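Glycerate dehydrogenase related protein (Thermoplasma acidophilum, PDB 3GVX) probably acts as an NAD(P)-dependent D-2-hydroxyacid dehydrogenase that reduces 2-keto acids such as glyoxylate and hydroxypyruvate. Local coordinates at residues V177-P182 with I205-R210; G189-R194 with D212-P217. All blocks are in the same frame, centred on the assembly; numbering follows the deposited sequence.

Contact 1: residues V177-P182 with I205-R210; sequences VLIAIP and IVNVAR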
ATOM      1  N   VAL B 177     -11.857   8.845  -2.856  1.00 30.09           N
ATOM      2  CA  VAL B 177     -11.857  10.013  -2.018  1.00 30.13           C
ATOM      3  C   VAL B 177     -11.587   9.607  -0.601  1.00 30.75           C
ATOM      4  O   VAL B 177     -12.241   8.721  -0.047  1.00 31.87           O
ATOM      5  CB  VAL B 177     -13.188  10.764  -2.049  1.00 31.45           C
ATOM      6  CG1 VAL B 177     -13.251  11.727  -0.850  1.00 33.98           C
ATOM      7  CG2 VAL B 177     -13.339  11.507  -3.375  1.00 31.15           C
ATOM      8  N   LEU B 178     -10.595  10.255  -0.017  1.00 30.60           N
ATOM      9  CA  LEU B 178     -10.258   9.980   1.351  1.00 32.54           C
ATOM     10  C   LEU B 178     -10.650  11.166   2.224  1.00 33.05           C
ATOM     11  O   LEU B 178     -10.316  12.312   1.929  1.00 32.29           O
ATOM     12  CB  LEU B 178      -8.769   9.722   1.512  1.00 35.02           C
ATOM     13  CG  LEU B 178      -8.533   9.448   2.994  1.00 37.05           C
ATOM     14  CD1 LEU B 178      -8.319   7.949   3.230  1.00 39.59           C
ATOM     15  CD2 LEU B 178      -7.367  10.307   3.470  1.00 38.98           C
ATOM     16  N   ILE B 179     -11.358  10.887   3.304  1.00 34.22           N
ATOM     17  CA  ILE B 179     -11.748  11.955   4.190  1.00 36.95           C
ATOM     18  C   ILE B 179     -10.834  11.951   5.393  1.00 35.32           C
ATOM     19  O   ILE B 179     -10.802  11.007   6.164  1.00 34.67           O
ATOM     20  CB  ILE B 179     -13.196  11.822   4.646  1.00 39.15           C
ATOM     21  CG1 ILE B 179     -14.100  11.756   3.414  1.00 42.25           C
ATOM     22  CG2 ILE B 179     -13.552  13.005   5.548  1.00 39.89           C
ATOM     23  CD1 ILE B 179     -15.467  11.220   3.685  1.00 44.67           C
ATOM     24  N   ALA B 180     -10.060  13.017   5.510  1.00 35.72           N
ATOM     25  CA  ALA B 180      -9.135  13.174   6.609  1.00 36.91           C
ATOM     26  C   ALA B 180      -9.152  14.651   7.008  1.00 38.12           C
ATOM     27  O   ALA B 180      -8.132  15.326   6.991  1.00 37.08           O
ATOM     28  CB  ALA B 180      -7.775  12.757   6.165  1.00 36.99           C
ATOM     29  N   ILE B 181     -10.335  15.141   7.355  1.00 37.64           N
ATOM     30  CA  ILE B 181     -10.499  16.534   7.718  1.00 38.26           C
ATOM     31  C   ILE B 181     -11.069  16.639   9.132  1.00 39.68           C
ATOM     32  O   ILE B 181     -11.875  15.815   9.549  1.00 38.62           O
ATOM     33  CB  ILE B 181     -11.434  17.234   6.698  1.00 38.59           C
ATOM     34  CG1 ILE B 181     -11.211  18.748   6.717  1.00 37.81           C
ATOM     35  CG2 ILE B 181     -12.886  16.853   6.986  1.00 38.42           C
ATOM     36  CD1 ILE B 181     -11.709  19.445   5.478  1.00 37.61           C
ATOM     37  N   PRO B 182     -10.631  17.646   9.897  1.00 41.21           N
ATOM     38  CA  PRO B 182     -11.119  17.835  11.265  1.00 42.10           C
ATOM     39  C   PRO B 182     -12.610  18.172  11.310  1.00 42.35           C
ATOM     40  O   PRO B 182     -13.148  18.833  10.420  1.00 40.33           O
ATOM     41  CB  PRO B 182     -10.252  18.978  11.785  1.00 41.70           C
ATOM     42  CG  PRO B 182      -8.989  18.811  11.004  1.00 42.44           C
ATOM     43  CD  PRO B 182      -9.507  18.552   9.624  1.00 42.17           C
ATOM     44  N   ILE B 205     -15.153   5.645  -1.249  1.00 33.39           N
ATOM     45  CA  ILE B 205     -14.933   6.648  -0.243  1.00 33.22           C
ATOM     46  C   ILE B 205     -14.326   6.024   0.989  1.00 33.03           C
ATOM     47  O   ILE B 205     -14.776   4.986   1.469  1.00 32.40           O
ATOM     48  CB  ILE B 205     -16.235   7.353   0.106  1.00 35.33           C
ATOM     49  CG1 ILE B 205     -16.845   7.897  -1.188  1.00 38.97           C
ATOM     50  CG2 ILE B 205     -15.975   8.432   1.153  1.00 35.18           C
ATOM     51  CD1 ILE B 205     -17.906   8.947  -1.029  1.00 38.73           C
ATOM     52  N   VAL B 206     -13.275   6.655   1.487  1.00 32.06           N
ATOM     53  CA  VAL B 206     -12.608   6.161   2.666  1.00 34.28           C
ATOM     54  C   VAL B 206     -12.659   7.236   3.741  1.00 35.78           C
ATOM     55  O   VAL B 206     -12.240   8.376   3.528  1.00 34.73           O
ATOM     56  CB  VAL B 206     -11.142   5.816   2.362  1.00 34.72           C
ATOM     57  CG1 VAL B 206     -10.576   4.969   3.482  1.00 32.98           C
ATOM     58  CG2 VAL B 206     -11.041   5.128   0.996  1.00 35.19           C
ATOM     59  N   ASN B 207     -13.171   6.863   4.903  1.00 37.82           N
ATOM     60  CA  ASN B 207     -13.281   7.807   5.998  1.00 38.03           C
ATOM     61  C   ASN B 207     -12.376   7.469   7.171  1.00 37.67           C
ATOM     62  O   ASN B 207     -12.586   6.473   7.860  1.00 37.45           O
ATOM     63  CB  ASN B 207     -14.725   7.869   6.495  1.00 40.35           C
ATOM     64  CG  ASN B 207     -14.985   9.091   7.344  1.00 40.40           C
ATOM     65  OD1 ASN B 207     -14.063   9.662   7.928  1.00 39.71           O
ATOM     66  ND2 ASN B 207     -16.244   9.493   7.427  1.00 41.07           N
ATOM     67  N   VAL B 208     -11.357   8.288   7.392  1.00 37.95           N
ATOM     68  CA  VAL B 208     -10.473   8.087   8.529  1.00 38.60           C
ATOM     69  C   VAL B 208     -10.472   9.346   9.401  1.00 39.34           C
ATOM     70  O   VAL B 208      -9.532   9.601  10.145  1.00 38.68           O
ATOM     71  CB  VAL B 208      -9.024   7.754   8.101  1.00 37.34           C
ATOM     72  CG1 VAL B 208      -8.959   6.358   7.516  1.00 36.61           C
ATOM     73  CG2 VAL B 208      -8.511   8.808   7.123  1.00 36.58           C
ATOM     74  N   ALA B 209     -11.543  10.126   9.299  1.00 39.84           N
ATOM     75  CA  ALA B 209     -11.675  11.350  10.083  1.00 41.16           C
ATOM     76  C   ALA B 209     -12.683  11.133  11.212  1.00 40.99           C
ATOM     77  O   ALA B 209     -12.382  10.502  12.213  1.00 41.88           O
ATOM     78  CB  ALA B 209     -12.115  12.508   9.174  1.00 40.64           C
ATOM     79  N   ARG B 210     -13.888  11.634  11.021  1.00 41.46           N
ATOM     80  CA  ARG B 210     -14.931  11.480  12.016  1.00 42.85           C
ATOM     81  C   ARG B 210     -16.237  11.177  11.320  1.00 42.16           C
ATOM     82  O   ARG B 210     -16.507  11.690  10.233  1.00 41.70           O
ATOM     83  CB  ARG B 210     -15.039  12.759  12.846  1.00 44.03           C
ATOM     84  CG  ARG B 210     -13.856  12.990  13.780  1.00 46.65           C
ATOM     85  CD  ARG B 210     -14.010  12.126  15.022  1.00 50.92           C
ATOM     86  NE  ARG B 210     -12.841  11.289  15.288  1.00 56.87           N
ATOM     87  CZ  ARG B 210     -11.831  11.621  16.088  1.00 58.96           C
ATOM     88  NH1 ARG B 210     -11.839  12.786  16.716  1.00 60.57           N
ATOM     89  NH2 ARG B 210     -10.810  10.788  16.258  1.00 59.24           N
TER
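Val177 to Ile179 and Ile205 to Asn207 pair as adjacent parallel strands of the Rossmann-type NAD-binding domain, forming the two strands of one beta-alpha-beta crossover. Val206 pairs with Leu178 but bonds to the residues on either side of it: its N donates to Val177 O (2.8 Å) and its O accepts from Ile179 N (2.7 Å), as in a parallel sheet. Val208 N then reaches Ile179 O at 3.0 Å, carrying the pairing just past the strand ends. Beta-branched valine and isoleucine suit the extended backbone, and with leucine they give the buried faces apolar surface for helices to pack on. On one face Leu178 crosses Val206 obliquely, CD1 lying 3.6 Å from Val206 CB; on the other, Ile179 sends CD1 to Ile205 CG2 (3.8 Å). Beyond the strands, small Ala209 brings CB to 3.3 Å from Ile181 O. Asn207 shapes this exit as an Asx turn: CG stands anti to the backbone N (chi1 -164°), and a chi2 of -24° then places OD1 to accept from Ala209 N at 2.9 Å, while ND2 bonds to Tyr231 OH. An alanine here would probably leave Ala209 N and the Tyr231 hydroxyl without these partners and free the turn to shift. Leu178 packs on Ala89 of helix 79-97 and Val137 of helix 132-143, whereas Val177 and Ile205 meet Phe171 of helix 167-172. Strands 124-128 and 230-233 flank the pair.

Contact 2: residues G189-R194 with D212-P217; sequences GMVNSR and DVVSKP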
ATOM      1  N   GLY B 189     -21.546  17.290   8.939  1.00 46.19           N
ATOM      2  CA  GLY B 189     -22.569  17.009   7.941  1.00 43.96           C
ATOM      3  C   GLY B 189     -22.170  17.402   6.538  1.00 42.67           C
ATOM      4  O   GLY B 189     -22.969  17.346   5.606  1.00 42.46           O
HETATM    5  N   MSE B 190     -20.911  17.795   6.404  1.00 42.40           N
HETATM    6  CA  MSE B 190     -20.304  18.214   5.146  1.00 42.28           C
HETATM    7  C   MSE B 190     -20.554  17.273   3.973  1.00 42.75           C
HETATM    8  O   MSE B 190     -20.893  17.711   2.876  1.00 42.79           O
HETATM    9  CB  MSE B 190     -18.809  18.383   5.369  1.00 41.87           C
HETATM   10  CG  MSE B 190     -17.963  18.541   4.145  1.00 39.11           C
HETATM   11 SE   MSE B 190     -16.296  18.864   4.732  1.00 35.48          SE
HETATM   12  CE  MSE B 190     -15.735  19.876   3.464  1.00 35.63           C
ATOM     13  N   VAL B 191     -20.367  15.982   4.200  1.00 41.38           N
ATOM     14  CA  VAL B 191     -20.591  15.008   3.143  1.00 40.31           C
ATOM     15  C   VAL B 191     -22.085  14.728   3.068  1.00 40.03           C
ATOM     16  O   VAL B 191     -22.613  13.942   3.851  1.00 38.85           O
ATOM     17  CB  VAL B 191     -19.849  13.681   3.431  1.00 40.09           C
ATOM     18  CG1 VAL B 191     -20.049  12.707   2.268  1.00 36.23           C
ATOM     19  CG2 VAL B 191     -18.371  13.953   3.694  1.00 39.11           C
ATOM     20  N   ASN B 192     -22.775  15.385   2.142  1.00 40.63           N
ATOM     21  CA  ASN B 192     -24.212  15.167   2.038  1.00 42.80           C
ATOM     22  C   ASN B 192     -24.743  14.809   0.653  1.00 43.00           C
ATOM     23  O   ASN B 192     -24.018  14.857  -0.338  1.00 42.09           O
ATOM     24  CB  ASN B 192     -24.977  16.378   2.595  1.00 42.63           C
ATOM     25  CG  ASN B 192     -24.691  17.653   1.840  1.00 44.17           C
ATOM     26  OD1 ASN B 192     -24.270  17.628   0.682  1.00 43.41           O
ATOM     27  ND2 ASN B 192     -24.931  18.786   2.491  1.00 45.07           N
ATOM     28  N   SER B 193     -26.018  14.422   0.621  1.00 43.38           N
ATOM     29  CA  SER B 193     -26.708  14.061  -0.610  1.00 44.65           C
ATOM     30  C   SER B 193     -26.230  14.939  -1.736  1.00 45.21           C
ATOM     31  O   SER B 193     -25.903  14.465  -2.820  1.00 45.32           O
ATOM     32  CB  SER B 193     -28.225  14.255  -0.462  1.00 44.99           C
ATOM     33  OG  SER B 193     -28.827  13.281   0.369  1.00 46.82           O
ATOM     34  N   ARG B 194     -26.181  16.234  -1.469  1.00 45.93           N
ATOM     35  CA  ARG B 194     -25.767  17.175  -2.490  1.00 46.55           C
ATOM     36  C   ARG B 194     -24.325  17.008  -2.945  1.00 46.12           C
ATOM     37  O   ARG B 194     -24.039  17.113  -4.136  1.00 46.85           O
ATOM     38  CB  ARG B 194     -25.991  18.611  -2.036  1.00 46.77           C
ATOM     39  CG  ARG B 194     -26.090  19.532  -3.220  1.00 50.74           C
ATOM     40  CD  ARG B 194     -25.412  20.864  -2.994  1.00 53.07           C
ATOM     41  NE  ARG B 194     -23.999  20.739  -2.631  1.00 57.15           N
ATOM     42  CZ  ARG B 194     -23.054  20.157  -3.374  1.00 59.55           C
ATOM     43  NH1 ARG B 194     -23.356  19.614  -4.552  1.00 58.16           N
ATOM     44  NH2 ARG B 194     -21.792  20.149  -2.953  1.00 58.22           N
ATOM     45  N   ASP B 212     -19.159  12.138  12.077  1.00 45.46           N
ATOM     46  CA  ASP B 212     -20.007  13.313  11.932  1.00 46.00           C
ATOM     47  C   ASP B 212     -19.684  14.291  10.822  1.00 44.78           C
ATOM     48  O   ASP B 212     -20.457  15.210  10.570  1.00 43.61           O
ATOM     49  CB  ASP B 212     -20.146  14.015  13.281  1.00 48.28           C
ATOM     50  CG  ASP B 212     -20.958  13.183  14.259  1.00 50.35           C
ATOM     51  OD1 ASP B 212     -22.073  12.777  13.887  1.00 48.64           O
ATOM     52  OD2 ASP B 212     -20.483  12.911  15.378  1.00 52.23           O
ATOM     53  N   VAL B 213     -18.563  14.095  10.137  1.00 42.07           N
ATOM     54  CA  VAL B 213     -18.248  14.966   9.020  1.00 40.71           C
ATOM     55  C   VAL B 213     -19.166  14.472   7.906  1.00 41.73           C
ATOM     56  O   VAL B 213     -19.329  15.112   6.867  1.00 41.32           O
ATOM     57  CB  VAL B 213     -16.760  14.857   8.588  1.00 41.41           C
ATOM     58  CG1 VAL B 213     -16.517  15.692   7.330  1.00 39.53           C
ATOM     59  CG2 VAL B 213     -15.847  15.322   9.733  1.00 39.02           C
ATOM     60  N   VAL B 214     -19.780  13.317   8.146  1.00 41.90           N
ATOM     61  CA  VAL B 214     -20.708  12.735   7.190  1.00 42.34           C
ATOM     62  C   VAL B 214     -22.136  12.602   7.718  1.00 42.85           C
ATOM     63  O   VAL B 214     -22.378  12.132   8.832  1.00 42.82           O
ATOM     64  CB  VAL B 214     -20.254  11.325   6.706  1.00 43.07           C
ATOM     65  CG1 VAL B 214     -21.351  10.691   5.832  1.00 40.92           C
ATOM     66  CG2 VAL B 214     -18.937  11.430   5.936  1.00 44.48           C
ATOM     67  N   SER B 215     -23.075  13.027   6.882  1.00 42.34           N
ATOM     68  CA  SER B 215     -24.487  12.928   7.183  1.00 42.97           C
ATOM     69  C   SER B 215     -24.838  11.467   7.088  1.00 43.53           C
ATOM     70  O   SER B 215     -24.830  10.867   6.008  1.00 43.98           O
ATOM     71  CB  SER B 215     -25.316  13.708   6.164  1.00 44.46           C
ATOM     72  OG  SER B 215     -26.656  13.244   6.135  1.00 47.86           O
ATOM     73  N   LYS B 216     -25.156  10.891   8.230  1.00 43.65           N
ATOM     74  CA  LYS B 216     -25.510   9.497   8.262  1.00 43.60           C
ATOM     75  C   LYS B 216     -26.660   9.081   7.337  1.00 46.34           C
ATOM     76  O   LYS B 216     -26.501   8.162   6.544  1.00 47.19           O
ATOM     77  CB  LYS B 216     -25.815   9.080   9.675  1.00 42.03           C
ATOM     78  CG  LYS B 216     -26.205   7.650   9.735  1.00 41.57           C
ATOM     79  CD  LYS B 216     -26.009   7.108  11.104  1.00 39.51           C
ATOM     80  CE  LYS B 216     -26.525   5.714  11.147  1.00 39.49           C
ATOM     81  NZ  LYS B 216     -26.515   5.190  12.530  1.00 40.52           N
ATOM     82  N   PRO B 217     -27.832   9.736   7.426  1.00 48.06           N
ATOM     83  CA  PRO B 217     -28.926   9.328   6.533  1.00 48.78           C
ATOM     84  C   PRO B 217     -28.617   9.553   5.052  1.00 49.01           C
ATOM     85  O   PRO B 217     -29.057   8.785   4.198  1.00 49.73           O
ATOM     86  CB  PRO B 217     -30.108  10.179   7.007  1.00 49.99           C
ATOM     87  CG  PRO B 217     -29.756  10.493   8.450  1.00 49.92           C
ATOM     88  CD  PRO B 217     -28.282  10.778   8.363  1.00 48.60           C
TER
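Val191 and Val214 meet at the apolar centre of this contact, where two connecting segments of the Rossmann-type domain run side by side before entering helices 193-196 and 216-225. Their side chains cross obliquely and tightly: Val214 CG2 lies 3.4 Å from Val191 CG2 and 3.5 Å from Val191 CB, closer than carbons usually pack. Both residues are short and branched at CB, so their methyls meet close to the backbone, and both also rest on Ile179 of strand 176-179. Beside them Val213 turns CG1 to Met190, present as selenomethionine. These two side chains point the same way, and Met190 CB lies 4.0 Å from Val213 CG1; CG is anti to the backbone N (chi1 168°), and SE, further along the chain, still comes within 4.1 Å of the same methyl.

Around the apolar side chains the backbones are joined by a single beta bridge, at Val191 and Val214. Val191 N donates almost straight to Val213 O (3.0 Å, 175° at the hydrogen), and Val191 O accepts from Ser215 N at 3.2 Å, the donor tilted out of the carbonyl plane. At one end Gly189 N adds a bond to Asp212 O (2.9 Å). Gly189 has a positive phi of 68°, a conformation that residues with a side chain adopt less readily.

At the polar edge both segments turn into helices behind N-caps, for which short polar side chains are well suited. Asn192 OD1 accepts from Leu195 N, and Asp218 OD2 of the second helix accepts from Ser193 N. Ser215 keeps CB 3.6 Å from Val191 O, while its OG, anti to its own backbone N, caps Asp218 N.

How the contacts relate
From the N terminus the chain passes through 177-182, 189-194, 205-210 and 212-217, so the segments alternate and the two contacts cross. Contact 1 closes a loop that includes helix 193-196, returning the chain as strand 204-207 beside strand 176-179. Contact 2 starts within that loop and closes beyond it, around strand 204-207, tying the approach to helix 193-196 to that of helix 216-225. Contact 1 joins strand to strand and contact 2 connection to connection; the two layers meet where Asn207 ND2 packs against Val214 CG2 at 3.6 Å and Ile181 CG2 against Val213 CG1 at 3.8 Å.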